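Local atomic coordinates of amidohydrolase 3 domain-containing protein (Pyrococcus horikoshii, PDB entry 3IGH), a protein that is not characterised but is probably a metal-dependent hydrolase of the amidohydrolase family, acting on carbon-nitrogen bonds other than peptide bonds. Residues A[9-14]-A[22-27]; A[64-69]-A[445-450]; A[106-111]-A[115-120]. All blocks are in the same frame, centred on the assembly; numbering follows the deposited sequence. Where two conformers were deposited one is given.

Overall arrangement
Contact 2 lies deep in the chain, where the barrel strand that carries the probable metal-binding HxH motif meets a late helix. Contacts 1 and 3 lie far out, on opposite sides of the chain's centre, about 53 Å apart between centres. Contact 1 is still buried, between two sheets, probably the beta-sandwich of the family. Contact 3 is only partly buried. Contacts 1 and 2 reach neighbouring strands, 10-14 and 58-68. Contact 3 is nested in the long loop closed by contact 2. The chemistry follows place. Contact 1 is aliphatic with a CA-H...O contact, contact 2 mixes a ring with buried hydroxyls, and contact 3 rests on two indoles, a proline and Q110. Contacts 2 and 3 each carry a sulfate.

Contact 1 (A[9-14]-A[22-27]); sequences GTIYTS and SGLVIS
I11 reaches S22, G23 and L24, and G9 also meets S22. This is packing between two layers of strands, as in the small beta-sandwich that accompanies the barrel in many amidohydrolases. S22 comes first along 22-27. Its CA lies 3.4 Å from G9 O, in a CA-H...O contact. Its CB stands 3.8 Å from the same oxygen, G9 O. The hydroxyl serves elsewhere, because S22 OG is hydrogen-bonded to S37 N. S22 and G23 both face G35, which makes a classic beta bulge.

The peptide between S22 and G23 is the next surface. I11 CD1 presses on it, 3.6 Å from S22 C and equally near G23 N. I11 has CG1 beside its backbone N, chi1 -58°. Its chi2 of 143° is well short of fully extended. Together the two torsions bring CD1 to the S22-G23 peptide and leave the other branch, CG2, for L24.

L24 supplies the apolar side-chain partner. I11 CG2 is 3.9 Å from L24 CG, and L24 CD1 is at a like distance from that methyl. The two side chains slant across one another, branch against branch. Beyond L24 the two segments diverge, and V25, I26 and S27 serve other neighbours.

Strand 10-14 lies between strand 19-21 and strand 58-68. T13 and S14 both face K19, in a second classic bulge. Strand 23-27 belongs to another sheet, flanked by strands 3-7 and 30-35. L24 touches L6 on the first of these and V31 and A34 on the second. The contact therefore joins the two sheets where the chain passes from strand 19-21 to strand 23-27, and S27 at the far end packs on I32 of the second subunit.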
ATOM      1  N   GLY A   9     -28.129 -22.217   9.052  1.00 54.57           N
ATOM      2  CA  GLY A   9     -26.984 -22.758   9.759  1.00 48.98           C
ATOM      3  C   GLY A   9     -26.799 -22.037  11.065  1.00 41.72           C
ATOM      4  O   GLY A   9     -27.575 -21.146  11.406  1.00 46.25           O
ATOM      5  N   THR A  10     -25.770 -22.429  11.803  1.00 37.51           N
ATOM      6  CA  THR A  10     -25.481 -21.804  13.080  1.00 43.30           C
ATOM      7  C   THR A  10     -24.172 -21.044  12.938  1.00 42.69           C
ATOM      8  O   THR A  10     -23.096 -21.637  12.808  1.00 43.52           O
ATOM      9  CB  THR A  10     -25.407 -22.846  14.206  1.00 46.60           C
ATOM     10  OG1 THR A  10     -26.687 -23.473  14.354  1.00 49.30           O
ATOM     11  CG2 THR A  10     -25.010 -22.203  15.523  1.00 43.72           C
ATOM     12  N   ILE A  11     -24.284 -19.724  12.950  1.00 44.54           N
ATOM     13  CA  ILE A  11     -23.139 -18.862  12.701  1.00 41.06           C
ATOM     14  C   ILE A  11     -22.757 -18.164  13.989  1.00 34.99           C
ATOM     15  O   ILE A  11     -23.530 -17.375  14.518  1.00 36.33           O
ATOM     16  CB  ILE A  11     -23.452 -17.816  11.606  1.00 38.84           C
ATOM     17  CG1 ILE A  11     -23.855 -18.524  10.307  1.00 38.73           C
ATOM     18  CG2 ILE A  11     -22.242 -16.895  11.380  1.00 38.86           C
ATOM     19  CD1 ILE A  11     -24.946 -17.827   9.541  1.00 46.64           C
ATOM     20  N   TYR A  12     -21.565 -18.474  14.496  1.00 38.08           N
ATOM     21  CA  TYR A  12     -21.008 -17.755  15.646  1.00 34.23           C
ATOM     22  C   TYR A  12     -20.357 -16.476  15.141  1.00 36.84           C
ATOM     23  O   TYR A  12     -19.449 -16.531  14.317  1.00 41.40           O
ATOM     24  CB  TYR A  12     -19.967 -18.615  16.375  1.00 38.00           C
ATOM     25  CG  TYR A  12     -20.566 -19.784  17.123  1.00 44.23           C
ATOM     26  CD1 TYR A  12     -21.036 -19.629  18.422  1.00 40.87           C
ATOM     27  CD2 TYR A  12     -20.675 -21.042  16.528  1.00 43.60           C
ATOM     28  CE1 TYR A  12     -21.594 -20.693  19.117  1.00 47.64           C
ATOM     29  CE2 TYR A  12     -21.236 -22.113  17.215  1.00 51.92           C
ATOM     30  CZ  TYR A  12     -21.693 -21.929  18.512  1.00 49.33           C
ATOM     31  OH  TYR A  12     -22.254 -22.976  19.214  1.00 55.20           O
ATOM     32  N   THR A  13     -20.832 -15.333  15.622  1.00 35.83           N
ATOM     33  CA  THR A  13     -20.298 -14.050  15.181  1.00 39.94           C
ATOM     34  C   THR A  13     -19.297 -13.498  16.176  1.00 43.62           C
ATOM     35  O   THR A  13     -18.493 -12.640  15.827  1.00 37.64           O
ATOM     36  CB  THR A  13     -21.401 -12.985  14.948  1.00 42.08           C
ATOM     37  OG1 THR A  13     -21.986 -12.607  16.201  1.00 46.45           O
ATOM     38  CG2 THR A  13     -22.478 -13.506  13.994  1.00 37.75           C
ATOM     39  N   SER A  14     -19.362 -13.985  17.413  1.00 36.96           N
ATOM     40  CA  SER A  14     -18.496 -13.513  18.494  1.00 41.51           C
ATOM     41  C   SER A  14     -18.416 -14.601  19.560  1.00 43.79           C
ATOM     42  O   SER A  14     -19.368 -15.366  19.740  1.00 41.12           O
ATOM     43  CB  SER A  14     -19.062 -12.215  19.084  1.00 41.11           C
ATOM     44  OG  SER A  14     -18.249 -11.717  20.121  1.00 52.38           O
ATOM     45  N   SER A  22     -28.433 -16.983  12.573  1.00 48.84           N
ATOM     46  CA  SER A  22     -28.774 -18.021  11.609  1.00 50.32           C
ATOM     47  C   SER A  22     -28.533 -17.584  10.165  1.00 50.21           C
ATOM     48  O   SER A  22     -28.612 -18.401   9.243  1.00 47.16           O
ATOM     49  CB  SER A  22     -30.220 -18.511  11.810  1.00 51.43           C
ATOM     50  OG  SER A  22     -31.143 -17.434  11.771  1.00 48.91           O
ATOM     51  N   GLY A  23     -28.213 -16.306   9.972  1.00 46.81           N
ATOM     52  CA  GLY A  23     -27.995 -15.776   8.633  1.00 44.29           C
ATOM     53  C   GLY A  23     -26.970 -14.661   8.557  1.00 42.55           C
ATOM     54  O   GLY A  23     -26.934 -13.788   9.421  1.00 43.20           O
ATOM     55  N   LEU A  24     -26.139 -14.712   7.517  1.00 43.11           N
ATOM     56  CA  LEU A  24     -25.169 -13.658   7.213  1.00 46.28           C
ATOM     57  C   LEU A  24     -25.387 -13.146   5.803  1.00 41.55           C
ATOM     58  O   LEU A  24     -25.708 -13.923   4.912  1.00 42.94           O
ATOM     59  CB  LEU A  24     -23.729 -14.186   7.283  1.00 45.47           C
ATOM     60  CG  LEU A  24     -22.921 -14.327   8.570  1.00 50.32           C
ATOM     61  CD1 LEU A  24     -21.487 -14.682   8.202  1.00 45.46           C
ATOM     62  CD2 LEU A  24     -22.944 -13.063   9.406  1.00 42.39           C
ATOM     63  N   VAL A  25     -25.204 -11.843   5.600  1.00 42.96           N
ATOM     64  CA  VAL A  25     -25.103 -11.297   4.244  1.00 43.76           C
ATOM     65  C   VAL A  25     -23.711 -10.725   4.049  1.00 40.43           C
ATOM     66  O   VAL A  25     -23.238  -9.946   4.875  1.00 43.64           O
ATOM     67  CB  VAL A  25     -26.168 -10.212   3.940  1.00 41.83           C
ATOM     68  CG1 VAL A  25     -26.078  -9.778   2.483  1.00 46.02           C
ATOM     69  CG2 VAL A  25     -27.562 -10.737   4.219  1.00 49.99           C
ATOM     70  N   ILE A  26     -23.063 -11.126   2.958  1.00 37.63           N
ATOM     71  CA  ILE A  26     -21.707 -10.697   2.650  1.00 45.40           C
ATOM     72  C   ILE A  26     -21.675  -9.899   1.350  1.00 47.06           C
ATOM     73  O   ILE A  26     -22.193 -10.339   0.318  1.00 47.20           O
ATOM     74  CB  ILE A  26     -20.732 -11.901   2.546  1.00 43.20           C
ATOM     75  CG1 ILE A  26     -20.706 -12.688   3.861  1.00 45.54           C
ATOM     76  CG2 ILE A  26     -19.315 -11.441   2.167  1.00 39.25           C
ATOM     77  CD1 ILE A  26     -20.327 -14.137   3.678  1.00 47.27           C
ATOM     78  N   SER A  27     -21.064  -8.723   1.419  1.00 41.37           N
ATOM     79  CA  SER A  27     -20.842  -7.890   0.249  1.00 48.73           C
ATOM     80  C   SER A  27     -19.366  -7.532   0.137  1.00 44.57           C
ATOM     81  O   SER A  27     -18.824  -6.912   1.057  1.00 46.15           O
ATOM     82  CB  SER A  27     -21.668  -6.610   0.366  1.00 52.11           C
ATOM     83  OG  SER A  27     -21.387  -5.747  -0.717  1.00 58.74           O
TER

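Contact 2 (A[64-69]-A[445-450]); sequences FDSHLH and YGSARV. With SO4 (sulfate ion), chain B.
F64 and S66 meet helix 436-450 just before H67-L68-H69, which fits the metal-binding HxH motif at the end of the first barrel strand in amidohydrolases. In this structure H67 NE2 bonds a sulfate oxygen, O1, at 3.0 Å. H69 NE2 reaches the same O1 by a weak bond. K262, H314 and H339 also hold this ion, which probably came from the crystallisation liquor. H67 N bonds D65 OD1, an Asx turn.

The helix touches the strand through S447 and A448. A448 CA sits over one face of the F64 ring, 4.0 Å from its centroid, in a CH-pi contact. F64 CG is anti to the backbone N (chi1 -168°), which lays the ring along the helix. A448 CB is 3.7 Å from F64 CD1. S447 OG lies 2.8 Å from F64 O, but its one proton could instead go to S442 O. S66 CB is 3.5 Å from S447 OG, while S66 OG bonds S359 OG. With a serine in place of F64, A448 would probably lose its aromatic cover and a gap would open against the helix.

Strand 202-210 runs beside F64, and strand 357-360 meets V450 of the helix through S359.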
ATOM      1  N   PHE A  64      -6.803 -16.505  13.380  1.00 26.45           N
ATOM      2  CA  PHE A  64      -5.852 -15.436  13.081  1.00 27.51           C
ATOM      3  C   PHE A  64      -4.603 -15.767  13.902  1.00 27.57           C
ATOM      4  O   PHE A  64      -4.619 -15.678  15.126  1.00 26.39           O
ATOM      5  CB  PHE A  64      -6.476 -14.095  13.500  1.00 25.93           C
ATOM      6  CG  PHE A  64      -5.739 -12.857  13.011  1.00 28.88           C
ATOM      7  CD1 PHE A  64      -6.469 -11.775  12.531  1.00 27.50           C
ATOM      8  CD2 PHE A  64      -4.339 -12.757  13.046  1.00 27.78           C
ATOM      9  CE1 PHE A  64      -5.829 -10.612  12.068  1.00 34.44           C
ATOM     10  CE2 PHE A  64      -3.692 -11.607  12.592  1.00 29.14           C
ATOM     11  CZ  PHE A  64      -4.451 -10.529  12.098  1.00 27.83           C
ATOM     12  N   ASP A  65      -3.531 -16.189  13.240  1.00 24.30           N
ATOM     13  CA  ASP A  65      -2.300 -16.497  13.950  1.00 27.28           C
ATOM     14  C   ASP A  65      -1.510 -15.205  14.087  1.00 30.06           C
ATOM     15  O   ASP A  65      -0.976 -14.702  13.116  1.00 27.86           O
ATOM     16  CB  ASP A  65      -1.477 -17.543  13.185  1.00 24.38           C
ATOM     17  CG  ASP A  65      -0.309 -18.101  14.005  1.00 33.91           C
ATOM     18  OD1 ASP A  65       0.452 -17.329  14.626  1.00 29.27           O
ATOM     19  OD2 ASP A  65      -0.110 -19.332  13.988  1.00 34.39           O
ATOM     20  N   SER A  66      -1.406 -14.690  15.304  1.00 26.69           N
ATOM     21  CA  SER A  66      -0.837 -13.350  15.494  1.00 25.39           C
ATOM     22  C   SER A  66       0.694 -13.278  15.499  1.00 28.16           C
ATOM     23  O   SER A  66       1.257 -12.201  15.724  1.00 30.86           O
ATOM     24  CB  SER A  66      -1.419 -12.700  16.759  1.00 30.21           C
ATOM     25  OG  SER A  66      -1.066 -13.433  17.914  1.00 37.19           O
ATOM     26  N   HIS A  67       1.374 -14.390  15.216  1.00 25.49           N
ATOM     27  CA  HIS A  67       2.852 -14.402  15.210  1.00 30.66           C
ATOM     28  C   HIS A  67       3.382 -15.668  14.562  1.00 25.79           C
ATOM     29  O   HIS A  67       3.435 -16.717  15.199  1.00 29.82           O
ATOM     30  CB  HIS A  67       3.388 -14.271  16.651  1.00 26.03           C
ATOM     31  CG  HIS A  67       4.882 -14.193  16.764  1.00 33.58           C
ATOM     32  ND1 HIS A  67       5.513 -13.167  17.432  1.00 42.81           N
ATOM     33  CD2 HIS A  67       5.863 -15.023  16.340  1.00 35.28           C
ATOM     34  CE1 HIS A  67       6.819 -13.363  17.407  1.00 36.18           C
ATOM     35  NE2 HIS A  67       7.060 -14.478  16.742  1.00 39.73           N
ATOM     36  N   LEU A  68       3.793 -15.569  13.302  1.00 27.00           N
ATOM     37  CA  LEU A  68       4.493 -16.672  12.660  1.00 28.52           C
ATOM     38  C   LEU A  68       5.475 -16.175  11.604  1.00 28.63           C
ATOM     39  O   LEU A  68       5.540 -14.978  11.309  1.00 30.39           O
ATOM     40  CB  LEU A  68       3.504 -17.712  12.085  1.00 30.02           C
ATOM     41  CG  LEU A  68       2.321 -17.296  11.209  1.00 36.00           C
ATOM     42  CD1 LEU A  68       2.758 -16.619   9.896  1.00 27.11           C
ATOM     43  CD2 LEU A  68       1.498 -18.528  10.909  1.00 29.19           C
ATOM     44  N   HIS A  69       6.217 -17.112  11.027  1.00 27.30           N
ATOM     45  CA  HIS A  69       7.209 -16.818  10.013  1.00 26.97           C
ATOM     46  C   HIS A  69       6.795 -17.543   8.749  1.00 34.10           C
ATOM     47  O   HIS A  69       7.061 -18.732   8.590  1.00 37.15           O
ATOM     48  CB  HIS A  69       8.581 -17.306  10.464  1.00 28.59           C
ATOM     49  CG  HIS A  69       9.009 -16.770  11.793  1.00 36.97           C
ATOM     50  ND1 HIS A  69       9.702 -15.587  11.929  1.00 41.78           N
ATOM     51  CD2 HIS A  69       8.855 -17.264  13.043  1.00 38.90           C
ATOM     52  CE1 HIS A  69       9.947 -15.368  13.211  1.00 37.19           C
ATOM     53  NE2 HIS A  69       9.439 -16.368  13.909  1.00 45.59           N
ATOM     54  N   TYR A 445     -10.672 -12.817  17.458  1.00 31.29           N
ATOM     55  CA  TYR A 445     -10.717 -11.382  17.737  1.00 32.26           C
ATOM     56  C   TYR A 445      -9.514 -10.903  18.555  1.00 29.29           C
ATOM     57  O   TYR A 445      -9.013  -9.808  18.319  1.00 29.10           O
ATOM     58  CB  TYR A 445     -12.032 -11.008  18.424  1.00 31.66           C
ATOM     59  CG  TYR A 445     -12.263  -9.526  18.644  1.00 40.04           C
ATOM     60  CD1 TYR A 445     -12.542  -8.670  17.578  1.00 38.00           C
ATOM     61  CD2 TYR A 445     -12.240  -8.989  19.935  1.00 42.39           C
ATOM     62  CE1 TYR A 445     -12.770  -7.309  17.791  1.00 40.43           C
ATOM     63  CE2 TYR A 445     -12.468  -7.636  20.161  1.00 42.41           C
ATOM     64  CZ  TYR A 445     -12.737  -6.804  19.088  1.00 37.04           C
ATOM     65  OH  TYR A 445     -12.959  -5.469  19.315  1.00 48.51           O
ATOM     66  N   GLY A 446      -9.045 -11.738  19.484  1.00 27.62           N
ATOM     67  CA  GLY A 446      -7.896 -11.402  20.329  1.00 27.44           C
ATOM     68  C   GLY A 446      -6.663 -11.155  19.473  1.00 31.75           C
ATOM     69  O   GLY A 446      -6.037 -10.099  19.567  1.00 29.91           O
ATOM     70  N   SER A 447      -6.366 -12.109  18.594  1.00 27.02           N
ATOM     71  CA  SER A 447      -5.251 -11.995  17.646  1.00 27.61           C
ATOM     72  C   SER A 447      -5.359 -10.805  16.689  1.00 29.13           C
ATOM     73  O   SER A 447      -4.363 -10.131  16.405  1.00 28.01           O
ATOM     74  CB  SER A 447      -5.136 -13.276  16.847  1.00 27.67           C
ATOM     75  OG  SER A 447      -4.426 -14.263  17.570  1.00 33.20           O
ATOM     76  N   ALA A 448      -6.567 -10.545  16.204  1.00 29.62           N
ATOM     77  CA  ALA A 448      -6.808  -9.395  15.332  1.00 31.14           C
ATOM     78  C   ALA A 448      -6.532  -8.070  16.039  1.00 28.43           C
ATOM     79  O   ALA A 448      -5.851  -7.198  15.498  1.00 28.04           O
ATOM     80  CB  ALA A 448      -8.224  -9.431  14.813  1.00 28.10           C
ATOM     81  N   ARG A 449      -7.065  -7.925  17.249  1.00 27.23           N
ATOM     82  CA  ARG A 449      -6.843  -6.719  18.037  1.00 30.20           C
ATOM     83  C   ARG A 449      -5.372  -6.509  18.361  1.00 29.92           C
ATOM     84  O   ARG A 449      -4.873  -5.387  18.258  1.00 29.33           O
ATOM     85  CB  ARG A 449      -7.663  -6.758  19.327  1.00 30.34           C
ATOM     86  CG  ARG A 449      -9.160  -6.572  19.102  1.00 41.99           C
ATOM     87  CD  ARG A 449      -9.516  -5.105  18.911  1.00 38.53           C
ATOM     88  NE  ARG A 449      -9.557  -4.427  20.206  1.00 62.92           N
ATOM     89  CZ  ARG A 449      -9.802  -3.132  20.379  1.00 71.94           C
ATOM     90  NH1 ARG A 449     -10.031  -2.342  19.335  1.00 62.50           N
ATOM     91  NH2 ARG A 449      -9.815  -2.622  21.605  1.00 63.83           N
ATOM     92  N   VAL A 450      -4.684  -7.589  18.738  1.00 26.83           N
ATOM     93  CA  VAL A 450      -3.231  -7.550  19.004  1.00 27.81           C
ATOM     94  C   VAL A 450      -2.437  -7.081  17.756  1.00 28.17           C
ATOM     95  O   VAL A 450      -1.423  -6.379  17.867  1.00 25.61           O
ATOM     96  CB  VAL A 450      -2.754  -8.934  19.571  1.00 29.45           C
ATOM     97  CG1 VAL A 450      -1.237  -9.092  19.553  1.00 36.18           C
ATOM     98  CG2 VAL A 450      -3.281  -9.110  20.995  1.00 38.38           C
TER
HETATM   99  S   SO4 B   1      10.551 -14.959  17.738  1.00 55.65           S
HETATM  100  O1  SO4 B   1      10.028 -14.824  16.393  1.00 45.31           O
HETATM  101  O2  SO4 B   1      10.077 -16.212  18.305  1.00 62.11           O
HETATM  102  O3  SO4 B   1      12.005 -15.007  17.682  1.00 61.71           O
HETATM  103  O4  SO4 B   1      10.073 -13.840  18.558  1.00 50.26           O

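Contact 3 (A[106-111]-A[115-120]); sequences FGWDQD and EWPTRK. With SO4 (sulfate ion), chain I.
W108 and W116 meet in an offset edge-to-face pair at a strand-to-helix turn. Strand 103-108 ends at W108, and D109 is the N-cap of the short helix 110-113. The chain then comes back along 115-120. W108 and P117 also pack on helix 88-96, through L91 and I88.

The two six-membered rings have centroids 5.6 Å apart and planes at 67°. The edge of W108 points toward the face of W116, with W108 CH2 3.7 Å from W116 CE3. W108 CG stands between its backbone N and carbonyl carbon (chi1 63°). This turns the indole toward 115-120, and its NE1 is fixed by I131 O. P117 comes from the opposite direction and sets CG and CD over one face of W108. P117 CD is 3.7 Å from the centroid of the six-membered ring of W108, a CH-pi contact.

Q110 lies alongside W116 and points the same way. Its CB sits over the five-membered ring of W116, 3.9 Å from the centroid. The bend at chi2 carries the amide carbon over the rim of the indole, with the amide plane tilted 37° to it. Two conformers were modelled for Q110. In one, OE1 bonds R133 NE and NE2 bonds O4 of a sulfate at 2.9 Å, so this hold on the ion is less certain. The sulfate, probably from the crystallisation liquor, lies in plane at the edge of the W116 ring, where W116 NE1 gives a nearly straight bond of 3.3 Å to sulfate O1.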
ATOM      1  N   PHE A 106      16.629 -30.927   8.221  1.00 35.75           N
ATOM      2  CA  PHE A 106      16.546 -30.587   9.645  1.00 32.44           C
ATOM      3  C   PHE A 106      16.316 -31.840  10.484  1.00 30.03           C
ATOM      4  O   PHE A 106      15.811 -32.850   9.987  1.00 35.24           O
ATOM      5  CB  PHE A 106      15.415 -29.566   9.910  1.00 31.82           C
ATOM      6  CG  PHE A 106      14.030 -30.178   9.936  1.00 31.18           C
ATOM      7  CD1 PHE A 106      13.434 -30.547  11.148  1.00 43.86           C
ATOM      8  CD2 PHE A 106      13.329 -30.394   8.756  1.00 35.52           C
ATOM      9  CE1 PHE A 106      12.169 -31.132  11.173  1.00 37.68           C
ATOM     10  CE2 PHE A 106      12.061 -30.961   8.773  1.00 38.27           C
ATOM     11  CZ  PHE A 106      11.483 -31.338   9.984  1.00 38.49           C
ATOM     12  N   GLY A 107      16.668 -31.746  11.764  1.00 32.00           N
ATOM     13  CA  GLY A 107      16.231 -32.726  12.744  1.00 32.89           C
ATOM     14  C   GLY A 107      17.135 -33.908  13.033  1.00 39.38           C
ATOM     15  O   GLY A 107      16.755 -34.776  13.819  1.00 38.06           O
ATOM     16  N   TRP A 108      18.324 -33.959  12.427  1.00 36.63           N
ATOM     17  CA  TRP A 108      19.242 -35.076  12.701  1.00 34.31           C
ATOM     18  C   TRP A 108      19.826 -34.977  14.100  1.00 31.70           C
ATOM     19  O   TRP A 108      19.896 -33.896  14.680  1.00 34.30           O
ATOM     20  CB  TRP A 108      20.365 -35.199  11.643  1.00 36.65           C
ATOM     21  CG  TRP A 108      21.307 -34.016  11.571  1.00 32.40           C
ATOM     22  CD1 TRP A 108      21.230 -32.979  10.685  1.00 33.17           C
ATOM     23  CD2 TRP A 108      22.456 -33.752  12.396  1.00 32.01           C
ATOM     24  NE1 TRP A 108      22.239 -32.083  10.917  1.00 33.00           N
ATOM     25  CE2 TRP A 108      23.017 -32.535  11.949  1.00 36.00           C
ATOM     26  CE3 TRP A 108      23.069 -34.424  13.463  1.00 33.44           C
ATOM     27  CZ2 TRP A 108      24.154 -31.969  12.539  1.00 38.75           C
ATOM     28  CZ3 TRP A 108      24.199 -33.860  14.047  1.00 39.05           C
ATOM     29  CH2 TRP A 108      24.733 -32.648  13.581  1.00 36.66           C
ATOM     30  N   ASP A 109      20.276 -36.114  14.629  1.00 34.07           N
ATOM     31  CA  ASP A 109      20.837 -36.172  15.967  1.00 36.15           C
ATOM     32  C   ASP A 109      21.931 -37.235  15.952  1.00 37.28           C
ATOM     33  O   ASP A 109      21.667 -38.376  15.557  1.00 37.32           O
ATOM     34  CB  ASP A 109      19.724 -36.558  16.964  1.00 38.95           C
ATOM     35  CG  ASP A 109      20.200 -36.631  18.419  1.00 43.51           C
ATOM     36  OD1 ASP A 109      21.398 -36.430  18.729  1.00 40.74           O
ATOM     37  OD2 ASP A 109      19.335 -36.877  19.285  1.00 48.97           O
ATOM     38  N   GLN A 110      23.132 -36.861  16.409  1.00 38.10           N
ATOM     39  CA  GLN A 110      24.270 -37.792  16.444  0.80 39.97           C
ATOM     40  C   GLN A 110      24.004 -38.979  17.373  1.00 40.24           C
ATOM     41  O   GLN A 110      24.556 -40.054  17.172  1.00 41.28           O
ATOM     42  CB  GLN A 110      25.593 -37.084  16.806  0.80 36.08           C
ATOM     43  CG  GLN A 110      25.728 -36.561  18.251  0.80 29.64           C
ATOM     44  CD  GLN A 110      25.165 -35.160  18.441  0.80 43.17           C
ATOM     45  OE1 GLN A 110      24.332 -34.691  17.659  0.80 39.46           O
ATOM     46  NE2 GLN A 110      25.627 -34.481  19.485  0.80 40.93           N
ATOM     47  N   ASP A 111      23.141 -38.776  18.371  1.00 38.86           N
ATOM     48  CA  ASP A 111      22.743 -39.842  19.300  1.00 41.94           C
ATOM     49  C   ASP A 111      21.931 -40.947  18.620  1.00 35.43           C
ATOM     50  O   ASP A 111      22.028 -42.122  18.990  1.00 39.35           O
ATOM     51  CB  ASP A 111      21.984 -39.254  20.492  1.00 34.74           C
ATOM     52  CG  ASP A 111      22.889 -38.481  21.435  1.00 49.71           C
ATOM     53  OD1 ASP A 111      24.131 -38.573  21.289  1.00 52.59           O
ATOM     54  OD2 ASP A 111      22.361 -37.788  22.330  1.00 48.31           O
ATOM     55  N   GLU A 115      26.962 -41.183  15.258  1.00 46.29           N
ATOM     56  CA  GLU A 115      28.106 -40.367  14.851  1.00 48.23           C
ATOM     57  C   GLU A 115      27.600 -39.064  14.211  1.00 45.16           C
ATOM     58  O   GLU A 115      26.442 -38.979  13.810  1.00 46.50           O
ATOM     59  CB  GLU A 115      28.971 -41.141  13.843  1.00 42.77           C
ATOM     60  CG  GLU A 115      28.198 -41.691  12.642  1.00 39.58           C
ATOM     61  CD  GLU A 115      29.073 -42.467  11.665  1.00 61.23           C
ATOM     62  OE1 GLU A 115      28.565 -43.429  11.050  1.00 69.68           O
ATOM     63  OE2 GLU A 115      30.264 -42.121  11.502  1.00 65.78           O
ATOM     64  N   TRP A 116      28.470 -38.062  14.110  1.00 44.12           N
ATOM     65  CA  TRP A 116      28.128 -36.801  13.443  1.00 40.11           C
ATOM     66  C   TRP A 116      28.176 -36.956  11.925  1.00 42.66           C
ATOM     67  O   TRP A 116      29.046 -37.658  11.401  1.00 42.03           O
ATOM     68  CB  TRP A 116      29.093 -35.697  13.871  1.00 35.37           C
ATOM     69  CG  TRP A 116      28.874 -35.175  15.260  1.00 42.68           C
ATOM     70  CD1 TRP A 116      29.050 -35.853  16.438  1.00 43.89           C
ATOM     71  CD2 TRP A 116      28.469 -33.849  15.620  1.00 52.57           C
ATOM     72  NE1 TRP A 116      28.769 -35.033  17.505  1.00 47.60           N
ATOM     73  CE2 TRP A 116      28.412 -33.797  17.034  1.00 55.11           C
ATOM     74  CE3 TRP A 116      28.147 -32.697  14.887  1.00 61.58           C
ATOM     75  CZ2 TRP A 116      28.038 -32.639  17.727  1.00 54.77           C
ATOM     76  CZ3 TRP A 116      27.783 -31.545  15.576  1.00 52.00           C
ATOM     77  CH2 TRP A 116      27.733 -31.524  16.982  1.00 52.04           C
ATOM     78  N   PRO A 117      27.240 -36.308  11.201  1.00 42.23           N
ATOM     79  CA  PRO A 117      27.409 -36.306   9.749  1.00 35.78           C
ATOM     80  C   PRO A 117      28.505 -35.312   9.362  1.00 35.10           C
ATOM     81  O   PRO A 117      28.827 -34.411  10.144  1.00 38.71           O
ATOM     82  CB  PRO A 117      26.029 -35.888   9.217  1.00 41.18           C
ATOM     83  CG  PRO A 117      25.345 -35.222  10.350  1.00 35.71           C
ATOM     84  CD  PRO A 117      26.036 -35.572  11.633  1.00 39.29           C
ATOM     85  N   THR A 118      29.111 -35.504   8.192  1.00 38.14           N
ATOM     86  CA  THR A 118      30.266 -34.690   7.792  1.00 38.76           C
ATOM     87  C   THR A 118      30.113 -34.145   6.375  1.00 33.97           C
ATOM     88  O   THR A 118      29.396 -34.722   5.553  1.00 34.74           O
ATOM     89  CB  THR A 118      31.593 -35.498   7.817  1.00 41.88           C
ATOM     90  OG1 THR A 118      31.566 -36.480   6.769  1.00 39.42           O
ATOM     91  CG2 THR A 118      31.833 -36.166   9.183  1.00 43.13           C
ATOM     92  N   ARG A 119      30.820 -33.042   6.118  1.00 41.02           N
ATOM     93  CA  ARG A 119      30.996 -32.449   4.787  1.00 42.43           C
ATOM     94  C   ARG A 119      31.335 -33.487   3.712  1.00 39.21           C
ATOM     95  O   ARG A 119      30.707 -33.516   2.647  1.00 39.82           O
ATOM     96  CB  ARG A 119      32.088 -31.366   4.857  1.00 40.06           C
ATOM     97  CG  ARG A 119      32.456 -30.717   3.516  1.00 49.05           C
ATOM     98  CD  ARG A 119      33.710 -29.840   3.632  1.00 45.46           C
ATOM     99  NE  ARG A 119      34.888 -30.588   4.082  1.00 51.65           N
ATOM    100  CZ  ARG A 119      35.666 -31.340   3.302  1.00 59.30           C
ATOM    101  NH1 ARG A 119      35.421 -31.470   2.001  1.00 50.59           N
ATOM    102  NH2 ARG A 119      36.701 -31.973   3.836  1.00 52.95           N
ATOM    103  N   LYS A 120      32.311 -34.350   4.004  1.00 49.00           N
ATOM    104  CA  LYS A 120      32.718 -35.410   3.068  1.00 44.87           C
ATOM    105  C   LYS A 120      31.585 -36.364   2.705  1.00 46.77           C
ATOM    106  O   LYS A 120      31.403 -36.686   1.531  1.00 45.70           O
ATOM    107  CB  LYS A 120      33.911 -36.202   3.617  1.00 53.52           C
ATOM    108  CG  LYS A 120      35.247 -35.506   3.454  1.00 59.09           C
ATOM    109  CD  LYS A 120      36.353 -36.252   4.179  1.00 78.50           C
ATOM    110  CE  LYS A 120      37.657 -35.472   4.134  1.00 86.48           C
ATOM    111  NZ  LYS A 120      38.691 -36.080   5.013  1.00 94.18           N
TER
HETATM  112  S   SO4 I   8      28.610 -35.410  21.352  1.00 73.08           S
HETATM  113  O1  SO4 I   8      29.307 -36.339  20.460  1.00 68.57           O
HETATM  114  O2  SO4 I   8      29.279 -35.374  22.650  1.00 67.03           O
HETATM  115  O3  SO4 I   8      28.627 -34.074  20.762  1.00 82.79           O
HETATM  116  O4  SO4 I   8      27.230 -35.852  21.542  1.00 75.25           O